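PDB 3KTD: prephenate dehydrogenase from Corynebacterium glutamicum ATCC 13032, which probably catalyses the NAD(P)+-dependent oxidative decarboxylation of prephenate to 4-hydroxyphenylpyruvate on the route to tyrosine. Local coordinates for the interface of chains A and B. Numbering follows the deposited sequence. Chains: chain A/B, Prephenate dehydrogenase.

Contact 1: the interface of chains A and B. Residues chain A 197-198, 201, 229, 233; chain B 226-227, 230.
The ring of B:Tyr227 turns one face toward A:Val197, whose CG1 methyl lies 4.2 Å above the ring plane and toward the rim. At the ring edge, in plane, sits the hydroxyl of A:Thr201, with OG1 3.7 Å from CD1 of B:Tyr227. The two side chains cross at about a right angle. A:Val197 also contributes backbone: its carbonyl O is 3.4 Å from CB of B:Tyr227, and the same O is the acceptor of a weak hydrogen bond from A:Thr201 OG1.

The threonine thus divides its branches. OG1, anti to the carbonyl carbon (chi1 -59°), turns back to its own helix and the tyrosine edge, whereas CG2, anti to the backbone N, reaches into the turn of helix 225-230 of chain B. There CG2 of A:Thr201 lies 3.6 Å from CB of B:Ser226 and 3.4 Å from OG of B:Ser230. That second hydroxyl is occupied within its own chain, OG of B:Ser230 donating to O of B:Ser226 at 2.7 Å, from a position tilted 30° out of the carbonyl plane. CG1 of A:Val233 touches CB of B:Ser226 from another side. The patch seats the short helix of one subunit against the long helix of the other, probably helping to hold the dimer together.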
ATOM      1  N   VAL A 197       1.152  -3.509  12.531  1.00 35.42           N
ATOM      2  CA  VAL A 197       1.880  -3.123  11.320  1.00 35.15           C
ATOM      3  C   VAL A 197       1.947  -4.158  10.201  1.00 34.80           C
ATOM      4  O   VAL A 197       2.425  -3.854   9.100  1.00 34.58           O
ATOM      5  CB  VAL A 197       3.316  -2.666  11.659  1.00 35.53           C
ATOM      6  CG1 VAL A 197       3.282  -1.513  12.643  1.00 32.42           C
ATOM      7  CG2 VAL A 197       4.128  -3.815  12.200  1.00 36.11           C
ATOM      8  N   SER A 198       1.457  -5.362  10.457  1.00 34.41           N
ATOM      9  CA  SER A 198       1.537  -6.428   9.462  1.00 34.04           C
ATOM     10  C   SER A 198       0.241  -7.223   9.303  1.00 34.05           C
ATOM     11  O   SER A 198      -0.232  -7.439   8.189  1.00 34.16           O
ATOM     12  CB  SER A 198       2.683  -7.372   9.824  1.00 33.53           C
ATOM     13  OG  SER A 198       2.642  -8.535   9.020  1.00 35.78           O
ATOM     14  N   THR A 201      -2.570  -4.910   8.507  1.00 33.35           N
ATOM     15  CA  THR A 201      -2.223  -4.481   7.148  1.00 33.27           C
ATOM     16  C   THR A 201      -2.818  -5.478   6.170  1.00 34.04           C
ATOM     17  O   THR A 201      -3.498  -5.101   5.206  1.00 34.02           O
ATOM     18  CB  THR A 201      -0.703  -4.370   6.938  1.00 33.22           C
ATOM     19  OG1 THR A 201      -0.161  -3.436   7.876  1.00 32.25           O
ATOM     20  CG2 THR A 201      -0.360  -3.911   5.511  1.00 29.54           C
ATOM     21  N   ASP A 229      -1.246  -0.623  -4.735  1.00 38.36           N
ATOM     22  CA  ASP A 229      -0.382  -0.707  -3.550  1.00 39.01           C
ATOM     23  C   ASP A 229      -1.097  -1.223  -2.302  1.00 38.68           C
ATOM     24  O   ASP A 229      -0.560  -2.062  -1.568  1.00 38.25           O
ATOM     25  CB  ASP A 229       0.244   0.664  -3.240  1.00 39.44           C
ATOM     26  CG  ASP A 229       1.167   1.157  -4.342  1.00 39.33           C
ATOM     27  OD1 ASP A 229       1.302   0.457  -5.368  1.00 42.94           O
ATOM     28  OD2 ASP A 229       1.746   2.253  -4.183  1.00 38.89           O
ATOM     29  N   VAL A 233      -0.637  -7.008  -0.923  1.00 41.97           N
ATOM     30  CA  VAL A 233      -0.467  -8.134   0.001  1.00 42.42           C
ATOM     31  C   VAL A 233      -1.683  -9.075   0.071  1.00 42.65           C
ATOM     32  O   VAL A 233      -1.610 -10.132   0.712  1.00 42.50           O
ATOM     33  CB  VAL A 233      -0.105  -7.667   1.416  1.00 42.37           C
ATOM     34  CG1 VAL A 233       1.152  -6.832   1.374  1.00 42.76           C
ATOM     35  CG2 VAL A 233      -1.251  -6.885   2.027  1.00 44.00           C
TER
ATOM     36  N   SER B 226       4.733  -4.295   3.548  1.00 31.17           N
ATOM     37  CA  SER B 226       3.285  -4.215   3.387  1.00 32.14           C
ATOM     38  C   SER B 226       2.725  -2.914   3.961  1.00 31.92           C
ATOM     39  O   SER B 226       1.838  -2.282   3.360  1.00 32.39           O
ATOM     40  CB  SER B 226       2.599  -5.414   4.037  1.00 32.36           C
ATOM     41  OG  SER B 226       2.855  -5.458   5.426  1.00 37.58           O
ATOM     42  N   TYR B 227       3.251  -2.520   5.117  1.00 31.00           N
ATOM     43  CA  TYR B 227       2.806  -1.314   5.801  1.00 30.70           C
ATOM     44  C   TYR B 227       3.178  -0.097   4.984  1.00 31.23           C
ATOM     45  O   TYR B 227       2.352   0.797   4.750  1.00 31.23           O
ATOM     46  CB  TYR B 227       3.466  -1.231   7.160  1.00 30.61           C
ATOM     47  CG  TYR B 227       2.926  -0.169   8.077  1.00 29.86           C
ATOM     48  CD1 TYR B 227       1.709  -0.338   8.718  1.00 31.92           C
ATOM     49  CD2 TYR B 227       3.655   0.976   8.348  1.00 27.18           C
ATOM     50  CE1 TYR B 227       1.223   0.618   9.586  1.00 32.33           C
ATOM     51  CE2 TYR B 227       3.183   1.928   9.221  1.00 27.51           C
ATOM     52  CZ  TYR B 227       1.962   1.750   9.832  1.00 28.83           C
ATOM     53  OH  TYR B 227       1.476   2.703  10.700  1.00 31.74           O
ATOM     54  N   SER B 230       0.865   0.123   1.979  1.00 34.86           N
ATOM     55  CA  SER B 230      -0.556   0.367   2.317  1.00 34.91           C
ATOM     56  C   SER B 230      -0.821   1.690   3.032  1.00 34.77           C
ATOM     57  O   SER B 230      -1.976   2.077   3.186  1.00 35.84           O
ATOM     58  CB  SER B 230      -1.112  -0.775   3.184  1.00 35.04           C
ATOM     59  OG  SER B 230      -0.735  -2.051   2.686  1.00 34.28           O
TER

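Contact 2: the interface of chains A and B. Residues chain A 208, 222-223, 226-227; chain B 197-198, 201.
B:Val197 lies on a distorted turn of helix 187-214, where phi of the following B:Ser198 reaches -121°, and it packs against A:Ala223, a residue of polyproline-like conformation (psi 143°) in the link between helices 216-222 and 225-230 of the other chain. The two branches of the valine have different neighbours. CG2, placed between its backbone N and carbonyl carbon, comes within 3.7 Å of CA of A:Ala223. CG1, anti to the carbonyl carbon (chi1 -58°), meets the alanine methyl and also stands over one face of the A:Tyr227 ring, offset toward its rim. The valine side chain runs at a slant to that of the tyrosine, and CD1 of A:Tyr227 lies 3.8 Å from CA of B:Val197.

One turn further along, B:Thr201 points CG2 at the backbone of A:Ser226, 3.5 Å from its O. The OG1 hydroxyl donates instead to O of B:Val197 at 2.7 Å, from well above the carbonyl plane, which probably helps to hold the threonine's rotation, with its methyl toward chain A. A:Leu208 crosses B:Thr201, with CD2 of A:Leu208 4.1 Å from CG2 of B:Thr201. A polar link is made through water: a water molecule lies 2.8 Å from OG of A:Ser226 and 3.3 Å from OG of B:Ser198, loosely bridging the two serine hydroxyls across the interface.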
ATOM      1  N   LEU A 208     -10.212  -4.353   1.185  1.00 32.88           N
ATOM      2  CA  LEU A 208     -10.220  -3.382   0.103  1.00 32.29           C
ATOM      3  C   LEU A 208     -10.402  -4.072  -1.238  1.00 32.33           C
ATOM      4  O   LEU A 208     -11.124  -3.573  -2.100  1.00 32.32           O
ATOM      5  CB  LEU A 208      -8.921  -2.567   0.103  1.00 32.01           C
ATOM      6  CG  LEU A 208      -8.786  -1.539  -1.030  1.00 32.83           C
ATOM      7  CD1 LEU A 208      -9.884  -0.488  -0.941  1.00 29.73           C
ATOM      8  CD2 LEU A 208      -7.400  -0.889  -1.041  1.00 29.98           C
ATOM      9  N   LEU A 222     -11.056   1.586 -13.241  1.00 33.29           N
ATOM     10  CA  LEU A 222     -10.614   2.885 -12.720  1.00 32.86           C
ATOM     11  C   LEU A 222      -9.600   2.803 -11.576  1.00 32.45           C
ATOM     12  O   LEU A 222      -9.011   3.813 -11.201  1.00 32.74           O
ATOM     13  CB  LEU A 222     -11.808   3.738 -12.280  1.00 32.53           C
ATOM     14  CG  LEU A 222     -12.883   4.074 -13.324  1.00 32.18           C
ATOM     15  CD1 LEU A 222     -13.821   5.135 -12.748  1.00 30.04           C
ATOM     16  CD2 LEU A 222     -12.286   4.541 -14.637  1.00 30.14           C
ATOM     17  N   ALA A 223      -9.389   1.622 -11.013  1.00 32.25           N
ATOM     18  CA  ALA A 223      -8.432   1.506  -9.925  1.00 32.33           C
ATOM     19  C   ALA A 223      -7.070   1.953 -10.441  1.00 32.60           C
ATOM     20  O   ALA A 223      -6.745   1.710 -11.600  1.00 33.14           O
ATOM     21  CB  ALA A 223      -8.379   0.100  -9.414  1.00 32.17           C
ATOM     22  N   SER A 226      -2.735   3.855  -6.073  1.00 34.63           N
ATOM     23  CA  SER A 226      -3.036   3.741  -4.656  1.00 35.32           C
ATOM     24  C   SER A 226      -3.688   2.387  -4.364  1.00 35.05           C
ATOM     25  O   SER A 226      -3.346   1.724  -3.385  1.00 35.84           O
ATOM     26  CB  SER A 226      -3.914   4.909  -4.175  1.00 35.69           C
ATOM     27  OG  SER A 226      -5.196   4.915  -4.781  1.00 39.01           O
ATOM     28  N   TYR A 227      -4.593   1.965  -5.240  1.00 34.46           N
ATOM     29  CA  TYR A 227      -5.288   0.684  -5.088  1.00 34.16           C
ATOM     30  C   TYR A 227      -4.372  -0.504  -5.290  1.00 34.56           C
ATOM     31  O   TYR A 227      -4.435  -1.470  -4.541  1.00 34.05           O
ATOM     32  CB  TYR A 227      -6.429   0.590  -6.083  1.00 33.65           C
ATOM     33  CG  TYR A 227      -7.347  -0.571  -5.855  1.00 31.52           C
ATOM     34  CD1 TYR A 227      -8.323  -0.522  -4.876  1.00 31.81           C
ATOM     35  CD2 TYR A 227      -7.264  -1.712  -6.649  1.00 34.17           C
ATOM     36  CE1 TYR A 227      -9.190  -1.581  -4.684  1.00 36.46           C
ATOM     37  CE2 TYR A 227      -8.118  -2.782  -6.464  1.00 34.56           C
ATOM     38  CZ  TYR A 227      -9.083  -2.714  -5.482  1.00 37.08           C
ATOM     39  OH  TYR A 227      -9.943  -3.777  -5.296  1.00 40.78           O
TER
ATOM     40  N   VAL B 197     -12.376   2.421  -5.097  1.00 36.91           N
ATOM     41  CA  VAL B 197     -10.976   2.127  -5.444  1.00 36.97           C
ATOM     42  C   VAL B 197      -9.968   3.238  -5.179  1.00 36.92           C
ATOM     43  O   VAL B 197      -8.768   2.982  -5.228  1.00 37.06           O
ATOM     44  CB  VAL B 197     -10.848   1.709  -6.926  1.00 37.47           C
ATOM     45  CG1 VAL B 197     -11.716   0.490  -7.206  1.00 37.24           C
ATOM     46  CG2 VAL B 197     -11.231   2.865  -7.858  1.00 37.88           C
ATOM     47  N   SER B 198     -10.438   4.458  -4.912  1.00 36.93           N
ATOM     48  CA  SER B 198      -9.542   5.577  -4.585  1.00 36.81           C
ATOM     49  C   SER B 198      -9.817   6.199  -3.210  1.00 37.00           C
ATOM     50  O   SER B 198      -8.905   6.353  -2.393  1.00 37.62           O
ATOM     51  CB  SER B 198      -9.632   6.666  -5.648  1.00 36.86           C
ATOM     52  OG  SER B 198      -8.898   7.811  -5.252  1.00 36.04           O
ATOM     53  N   THR B 201      -9.619   3.756  -0.327  1.00 34.39           N
ATOM     54  CA  THR B 201      -8.200   3.454  -0.217  1.00 34.61           C
ATOM     55  C   THR B 201      -7.499   4.449   0.701  1.00 35.10           C
ATOM     56  O   THR B 201      -6.668   4.074   1.548  1.00 34.92           O
ATOM     57  CB  THR B 201      -7.506   3.492  -1.596  1.00 35.22           C
ATOM     58  OG1 THR B 201      -8.286   2.757  -2.555  1.00 32.96           O
ATOM     59  CG2 THR B 201      -6.066   2.921  -1.505  1.00 32.87           C
TER
HETATM   60  O   HOH W   1      -5.814   7.287  -6.169  1.00 25.07           O

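Contact 3: the interface of chains A and B. Residues chain A 288, 291, 295; chain B 223-224, 227-228, 231.
A:Tyr291 is held between B:Tyr227, B:Ala223 and B:Arg228. From CB, its CG is directed anti to the backbone N (chi1 168°), which carries the ring across to chain B. CG and CD1 pass the edge of B:Tyr227, with CD1 3.9 Å from CE2. That edge points into the face of A:Tyr291, CD2 standing over the ring centre, in an edge-to-face pair with planes 79° apart. Next along the rim, CE1 of A:Tyr291 touches the methyl CB of B:Ala223 at 3.5 Å. On the opposite face, out past the rim, NH2 of B:Arg228 lies 3.8 Å from CE2 of A:Tyr291. At the tip, the phenol OH lies 3.6 Å from CB of B:Arg228 and above the face of its guanidinium, toward the rim; ring and guanidinium planes are 71° apart.

Alongside, NH1 of A:Arg288 donates a bent hydrogen bond of 2.7 Å to OG1 of B:Thr231, the oxygen lying somewhat out of the guanidinium plane. OG1 of B:Thr231 in turn donates to O of B:Tyr227 at 2.6 Å, a second-shell bond that probably helps to orient the acceptor. The site sits where helix 278-293 of chain A lies over helix 225-230 of chain B and the residues on either side of it.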
ATOM      1  N   ARG A 288       1.804   8.904   9.379  1.00 29.90           N
ATOM      2  CA  ARG A 288       2.576   8.498   8.218  1.00 30.38           C
ATOM      3  C   ARG A 288       3.907   9.243   8.147  1.00 30.73           C
ATOM      4  O   ARG A 288       4.911   8.661   7.761  1.00 31.04           O
ATOM      5  CB  ARG A 288       1.753   8.725   6.944  1.00 30.91           C
ATOM      6  CG  ARG A 288       2.494   8.547   5.626  1.00 33.09           C
ATOM      7  CD  ARG A 288       3.135   7.175   5.469  1.00 35.00           C
ATOM      8  NE  ARG A 288       3.931   7.114   4.247  1.00 33.52           N
ATOM      9  CZ  ARG A 288       4.434   6.005   3.712  1.00 35.61           C
ATOM     10  NH1 ARG A 288       4.221   4.808   4.257  1.00 34.88           N
ATOM     11  NH2 ARG A 288       5.139   6.099   2.594  1.00 38.08           N
ATOM     12  N   TYR A 291       6.275   7.668  10.595  1.00 37.55           N
ATOM     13  CA  TYR A 291       6.808   6.409  10.073  1.00 37.78           C
ATOM     14  C   TYR A 291       7.950   6.658   9.071  1.00 38.32           C
ATOM     15  O   TYR A 291       9.054   6.111   9.227  1.00 37.57           O
ATOM     16  CB  TYR A 291       5.716   5.560   9.423  1.00 37.44           C
ATOM     17  CG  TYR A 291       6.291   4.408   8.631  1.00 38.69           C
ATOM     18  CD1 TYR A 291       6.861   3.311   9.276  1.00 38.40           C
ATOM     19  CD2 TYR A 291       6.310   4.433   7.239  1.00 38.00           C
ATOM     20  CE1 TYR A 291       7.409   2.267   8.558  1.00 37.46           C
ATOM     21  CE2 TYR A 291       6.852   3.384   6.512  1.00 37.70           C
ATOM     22  CZ  TYR A 291       7.405   2.312   7.174  1.00 38.88           C
ATOM     23  OH  TYR A 291       7.951   1.275   6.453  1.00 43.20           O
ATOM     24  N   SER A 295      12.560   5.856   8.722  1.00 54.26           N
ATOM     25  CA  SER A 295      12.870   4.929   7.622  1.00 55.23           C
ATOM     26  C   SER A 295      13.445   5.805   6.468  1.00 57.40           C
ATOM     27  O   SER A 295      14.402   6.573   6.686  1.00 57.50           O
ATOM     28  CB  SER A 295      11.619   4.159   7.176  1.00 54.55           C
ATOM     29  OG  SER A 295      11.021   3.469   8.242  1.00 50.89           O
TER
ATOM     30  N   ALA B 223       7.552  -2.130  11.343  1.00 31.00           N
ATOM     31  CA  ALA B 223       6.765  -2.014  10.124  1.00 30.68           C
ATOM     32  C   ALA B 223       7.650  -2.292   8.925  1.00 29.95           C
ATOM     33  O   ALA B 223       8.736  -1.732   8.825  1.00 29.97           O
ATOM     34  CB  ALA B 223       6.163  -0.619  10.020  1.00 31.44           C
ATOM     35  N   ALA B 224       7.177  -3.152   8.023  1.00 29.71           N
ATOM     36  CA  ALA B 224       7.937  -3.549   6.828  1.00 29.59           C
ATOM     37  C   ALA B 224       7.207  -3.179   5.511  1.00 29.65           C
ATOM     38  O   ALA B 224       6.378  -2.261   5.478  1.00 28.80           O
ATOM     39  CB  ALA B 224       8.261  -5.049   6.888  1.00 29.22           C
ATOM     40  N   TYR B 227       3.251  -2.520   5.117  1.00 31.00           N
ATOM     41  CA  TYR B 227       2.806  -1.314   5.801  1.00 30.70           C
ATOM     42  C   TYR B 227       3.178  -0.097   4.984  1.00 31.23           C
ATOM     43  O   TYR B 227       2.352   0.797   4.750  1.00 31.23           O
ATOM     44  CB  TYR B 227       3.466  -1.231   7.160  1.00 30.61           C
ATOM     45  CG  TYR B 227       2.926  -0.169   8.077  1.00 29.86           C
ATOM     46  CD1 TYR B 227       1.709  -0.338   8.718  1.00 31.92           C
ATOM     47  CD2 TYR B 227       3.655   0.976   8.348  1.00 27.18           C
ATOM     48  CE1 TYR B 227       1.223   0.618   9.586  1.00 32.33           C
ATOM     49  CE2 TYR B 227       3.183   1.928   9.221  1.00 27.51           C
ATOM     50  CZ  TYR B 227       1.962   1.750   9.832  1.00 28.83           C
ATOM     51  OH  TYR B 227       1.476   2.703  10.700  1.00 31.74           O
ATOM     52  N   ARG B 228       4.432  -0.078   4.551  1.00 31.68           N
ATOM     53  CA  ARG B 228       4.943   0.981   3.706  1.00 32.86           C
ATOM     54  C   ARG B 228       4.042   1.213   2.497  1.00 32.93           C
ATOM     55  O   ARG B 228       3.618   2.339   2.256  1.00 33.15           O
ATOM     56  CB  ARG B 228       6.367   0.652   3.297  1.00 33.76           C
ATOM     57  CG  ARG B 228       6.880   1.359   2.069  1.00 38.78           C
ATOM     58  CD  ARG B 228       8.376   1.555   2.182  1.00 43.45           C
ATOM     59  NE  ARG B 228       8.630   2.659   3.100  1.00 49.19           N
ATOM     60  CZ  ARG B 228       9.826   3.070   3.498  1.00 54.75           C
ATOM     61  NH1 ARG B 228      10.937   2.461   3.076  1.00 59.09           N
ATOM     62  NH2 ARG B 228       9.907   4.100   4.334  1.00 55.10           N
ATOM     63  N   THR B 231       0.231   2.362   3.489  1.00 34.02           N
ATOM     64  CA  THR B 231       0.101   3.651   4.172  1.00 33.41           C
ATOM     65  C   THR B 231       0.697   4.775   3.312  1.00 34.62           C
ATOM     66  O   THR B 231       0.847   5.902   3.783  1.00 34.83           O
ATOM     67  CB  THR B 231       0.820   3.641   5.553  1.00 32.94           C
ATOM     68  OG1 THR B 231       2.216   3.319   5.388  1.00 27.99           O
ATOM     69  CG2 THR B 231       0.182   2.638   6.483  1.00 31.95           C
TER

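Contact 1 and contact 3 are neighbours, the centres of their C-alpha atoms about 8 Å apart, and they share B:Tyr227, so helix 225-230 of chain B is engaged by two helices of chain A, 187-214 and 278-293. Contact 2 lies about 14 Å from contact 1 and 19 Å from contact 3. It again pairs helix 187-214 with helix 225-230, the chains exchanged as expected of a two-fold interface, though the flanking residues considered differ. Each subunit therefore both offers and receives the short helix, and such reciprocal interlocking of helices agrees with this region being the family's dimerization domain.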